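Long-range contacts in BT_4661 (Bacteroides thetaiotaomicron, PDB 4AK1), which probably binds heparin and heparan sulfate at the cell surface as a SusE-like protein of the heparin utilisation locus: residues M513-A518 with S526-V531; V459-T464 with G497-T502. All coordinates share one frame; numbering follows the deposited sequence. Where two conformers were deposited one is given.

Interaction 1 (M513-A518 with S526-V531); sequences MVTATA and SVKQPV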
# COMPACT_ATOMS: atom_id res chain seq x y z
N MET A 513 38.76 19.20 29.84
CA MET A 513 37.84 19.49 28.75
C MET A 513 38.66 20.10 27.61
O MET A 513 39.36 21.10 27.82
CB MET A 513 36.73 20.46 29.19
CG MET A 513 35.76 19.87 30.21
SD MET A 513 34.77 18.47 29.63
CE MET A 513 33.73 19.24 28.41
N VAL A 514 38.56 19.50 26.43
CA VAL A 514 39.27 19.96 25.25
C VAL A 514 38.28 20.66 24.31
O VAL A 514 37.19 20.14 24.05
CB VAL A 514 39.94 18.80 24.48
CG1 VAL A 514 40.52 19.28 23.15
CG2 VAL A 514 41.01 18.12 25.34
N THR A 515 38.69 21.82 23.79
CA THR A 515 37.86 22.57 22.85
C THR A 515 38.63 22.69 21.54
O THR A 515 39.78 23.18 21.52
CB THR A 515 37.51 23.97 23.37
OG1 THR A 515 36.82 23.88 24.62
CG2 THR A 515 36.63 24.76 22.33
N ALA A 516 38.02 22.21 20.47
CA ALA A 516 38.55 22.36 19.14
C ALA A 516 37.74 23.43 18.44
O ALA A 516 36.51 23.45 18.57
CB ALA A 516 38.47 21.05 18.36
N THR A 517 38.42 24.30 17.70
CA THR A 517 37.77 25.40 16.99
C THR A 517 38.17 25.38 15.52
O THR A 517 39.36 25.28 15.20
CB THR A 517 38.11 26.76 17.63
OG1 THR A 517 37.62 26.76 18.98
CG2 THR A 517 37.43 27.95 16.88
N ALA A 518 37.16 25.46 14.65
CA ALA A 518 37.36 25.61 13.21
C ALA A 518 37.05 27.05 12.79
O ALA A 518 36.00 27.58 13.12
CB ALA A 518 36.46 24.65 12.44
N SER A 526 33.11 25.90 17.56
CA SER A 526 33.87 25.16 18.57
C SER A 526 33.09 23.94 19.06
O SER A 526 31.86 23.98 19.15
CB SER A 526 34.17 26.06 19.76
OG SER A 526 34.95 27.17 19.34
N VAL A 527 33.82 22.87 19.37
CA VAL A 527 33.26 21.62 19.89
C VAL A 527 34.06 21.31 21.15
O VAL A 527 35.31 21.38 21.12
CB VAL A 527 33.42 20.47 18.85
CG1 VAL A 527 33.16 19.11 19.48
CG2 VAL A 527 32.50 20.68 17.65
N LYS A 528 33.37 20.99 22.24
CA LYS A 528 34.03 20.76 23.53
C LYS A 528 33.71 19.34 24.01
O LYS A 528 32.54 18.94 24.02
CB LYS A 528 33.58 21.82 24.55
CG LYS A 528 34.31 21.78 25.89
CD LYS A 528 33.90 22.92 26.84
CE LYS A 528 32.39 23.09 26.94
NZ LYS A 528 31.94 23.82 28.18
N GLN A 529 34.75 18.59 24.38
CA GLN A 529 34.61 17.19 24.83
C GLN A 529 35.58 16.87 25.99
O GLN A 529 36.66 17.44 26.06
CB GLN A 529 34.88 16.20 23.68
CG GLN A 529 34.00 16.38 22.44
CD GLN A 529 34.45 15.53 21.25
OE1 GLN A 529 33.89 15.65 20.16
NE2 GLN A 529 35.43 14.64 21.46
N PRO A 530 35.20 15.92 26.86
CA PRO A 530 36.13 15.51 27.93
C PRO A 530 37.19 14.51 27.42
O PRO A 530 36.93 13.77 26.48
CB PRO A 530 35.21 14.84 28.95
CG PRO A 530 34.09 14.28 28.13
CD PRO A 530 33.90 15.25 26.97
N VAL A 531 38.36 14.52 28.04
CA VAL A 531 39.36 13.47 27.84
C VAL A 531 39.82 13.04 29.24
O VAL A 531 40.07 13.90 30.09
CB VAL A 531 40.57 13.95 26.98
CG1 VAL A 531 41.59 12.84 26.80
CG2 VAL A 531 40.10 14.43 25.61
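Bends at chi2 and chi3 of Met513 (-64° and -67°) fold its thioether over the neighbouring strand, where SD lies 3.7 Å from Pro530 CB and the methyl CE crosses the lysine chain at about a right angle, 3.6 Å from Lys528 CG. Lys528 starts with CG anti to its own backbone N (chi1 -173°), which lays its aliphatic part against the hydroxyl of Thr515 as well, OG1 to CG 3.5 Å. On the same face, Thr517 OG1 and Ser526 OG share a hydrogen bond of 2.7 Å at the far end of the pairing. Between these side chains the backbones run antiparallel: Val514 pairs with Gln529 and Ala516 with Val527 through two hydrogen bonds each, such as Val514 N to Gln529 O at 2.8 Å. The non-hydrogen-bonded pair Thr515-Lys528 lies between them and two more flank them; in Thr517-Ser526, Ser526 CA makes a CA-H...O contact with Ala516 O, 3.1 Å. On the other face Val514 CG2 meets Val531 CG2 at 3.8 Å. Strands 509-518 and 525-535 thus form a hairpin at the centre of a four-stranded sheet. Its chemistry divides by face: one buries apolar Met513 and Pro530 at one end and exposes Lys528 and Ser526 toward the other; the second, with Val514, Ala516 and Val527, is mainly apolar and packs on Phe430, whose carbonyl oxygen satisfies Gln529 NE2.

Interaction 2 (V459-T464 with G497-T502); sequences VKPVPT and GQITIT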
# COMPACT_ATOMS: atom_id res chain seq x y z
N VAL A 459 52.79 9.81 28.21
CA VAL A 459 51.43 9.71 27.65
C VAL A 459 50.93 11.12 27.31
O VAL A 459 50.43 11.84 28.17
CB VAL A 459 50.47 8.97 28.62
CG1 VAL A 459 49.02 8.96 28.12
CG2 VAL A 459 50.96 7.54 28.84
N LYS A 460 51.09 11.49 26.04
CA LYS A 460 50.73 12.82 25.56
C LYS A 460 49.86 12.65 24.32
O LYS A 460 50.35 12.75 23.20
CB LYS A 460 52.01 13.63 25.24
CG LYS A 460 52.89 13.94 26.45
CD LYS A 460 54.05 14.84 26.06
CE LYS A 460 54.95 15.11 27.25
NZ LYS A 460 56.13 15.94 26.83
N PRO A 461 48.56 12.38 24.52
CA PRO A 461 47.73 12.02 23.34
C PRO A 461 47.49 13.14 22.34
O PRO A 461 47.42 14.32 22.71
CB PRO A 461 46.41 11.55 23.94
CG PRO A 461 46.38 12.08 25.32
CD PRO A 461 47.79 12.34 25.77
N VAL A 462 47.39 12.72 21.08
CA VAL A 462 47.12 13.65 19.98
C VAL A 462 45.81 13.21 19.32
O VAL A 462 45.50 12.00 19.26
CB VAL A 462 48.28 13.72 18.95
CG1 VAL A 462 49.61 14.04 19.64
CG2 VAL A 462 48.40 12.43 18.16
N PRO A 463 45.00 14.19 18.87
CA PRO A 463 43.74 13.74 18.28
C PRO A 463 43.95 13.00 16.97
O PRO A 463 44.93 13.27 16.28
CB PRO A 463 42.96 15.05 18.05
CG PRO A 463 44.00 16.11 17.97
CD PRO A 463 45.10 15.66 18.92
N THR A 464 42.99 12.14 16.60
CA THR A 464 43.11 11.21 15.47
C THR A 464 42.03 11.37 14.39
O THR A 464 42.20 10.94 13.24
CB THR A 464 42.98 9.75 15.97
OG1 THR A 464 43.36 9.68 17.35
CG2 THR A 464 43.85 8.82 15.14
N GLY A 497 46.87 19.87 19.06
CA GLY A 497 46.02 19.23 20.09
C GLY A 497 46.70 18.22 21.02
O GLY A 497 46.01 17.56 21.81
N GLN A 498 48.03 18.10 20.97
CA GLN A 498 48.73 17.21 21.91
C GLN A 498 48.55 17.69 23.36
O GLN A 498 48.88 18.83 23.67
CB GLN A 498 50.22 17.07 21.59
CG GLN A 498 50.89 15.93 22.37
CD GLN A 498 52.32 15.61 21.95
OE1 GLN A 498 53.11 16.51 21.69
NE2 GLN A 498 52.66 14.32 21.92
N ILE A 499 48.03 16.82 24.22
CA ILE A 499 47.77 17.13 25.63
C ILE A 499 48.94 16.68 26.51
O ILE A 499 49.44 15.57 26.35
CB ILE A 499 46.50 16.40 26.13
CG1 ILE A 499 45.25 16.82 25.33
CG2 ILE A 499 46.30 16.60 27.64
CD1 ILE A 499 44.06 15.87 25.53
N THR A 500 49.37 17.55 27.43
CA THR A 500 50.34 17.15 28.47
C THR A 500 49.69 17.32 29.83
O THR A 500 49.12 18.37 30.12
CB THR A 500 51.60 18.03 28.38
OG1 THR A 500 52.22 17.83 27.11
CG2 THR A 500 52.61 17.69 29.49
N ILE A 501 49.76 16.28 30.66
CA ILE A 501 49.26 16.33 32.03
C ILE A 501 50.45 16.29 33.00
O ILE A 501 51.39 15.52 32.79
CB ILE A 501 48.35 15.12 32.33
CG1 ILE A 501 47.17 15.08 31.34
CG2 ILE A 501 47.85 15.10 33.78
CD1 ILE A 501 46.23 16.27 31.42
N THR A 502 50.43 17.12 34.04
CA THR A 502 51.41 17.00 35.13
C THR A 502 50.68 16.99 36.47
O THR A 502 49.54 17.43 36.56
CB THR A 502 52.43 18.16 35.15
OG1 THR A 502 51.74 19.40 35.33
CG2 THR A 502 53.26 18.21 33.86
O HOH W 1 51.27 13.97 29.78
O HOH W 2 54.69 18.38 26.64
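Pro461 and Ile499 form the close-packed side of this contact, the backbone N of Ile499 giving a hydrogen bond of 3.0 Å to Pro461 O that lies in the carbonyl plane and is nearly straight (164°). Gln498 CA adds a CA-H...O contact to the same oxygen at 3.3 Å, and Pro463 CD rests 3.6 Å from Gly497 O. Tyr432 closes this side, touching Pro461, Pro463 and Ile499 and donating its hydroxyl to Gly497 O, while Phe533 covers Pro461 and Ile499. Ile499 O is buried without a hydrogen-bond partner; Lys460 CA approaches it at 3.1 Å. The outer side is looser. Gln498 CG stands anti to the backbone N (chi1 -168°), and the extended chain carries NE2 back to Lys460 O, 3.1 Å away, the acceptor lying near the amide plane but the donor tilted 21° from the carbonyl plane. Lys460, extended beyond CG, runs beside Thr500, and one water joins Lys460 NZ to Thr500 OG1. A second water bridges Val459 O and Ile501 N, taking the place of a direct backbone bond as the chains diverge. The irregular segment 459-464 thus runs antiparallel beside strand 499-502 of the two-stranded hairpin 489-492/499-502, joined by one direct backbone bond and one water bridge; the packing of Ile499 on Val531 and Phe533 of the four-stranded sheet is consistent with a beta-sandwich-like domain.

In the fold
Interactions 1 and 2 lie in one domain with their centres about 13 Å apart, and they meet through Ile499: its CD1 is 3.8 Å from Val514 CG2 and 4.1 Å from Val531 CG1. The apolar face of the hairpin 513-518/526-531 is thereby packed against the strand that 459-464 borders. Tyr432 contributes to both, touching Val514 as well as Pro461 and Pro463. Along the chain interaction 2 closes before interaction 1 opens, strand 509-518 following strand 499-502. A sodium ion, bound at Ser473, Leu475 and Ser495, lies about 9 Å from the side chain of Ala516 and about 7 Å from Gly497, so both contacts are near the metal without belonging to its site.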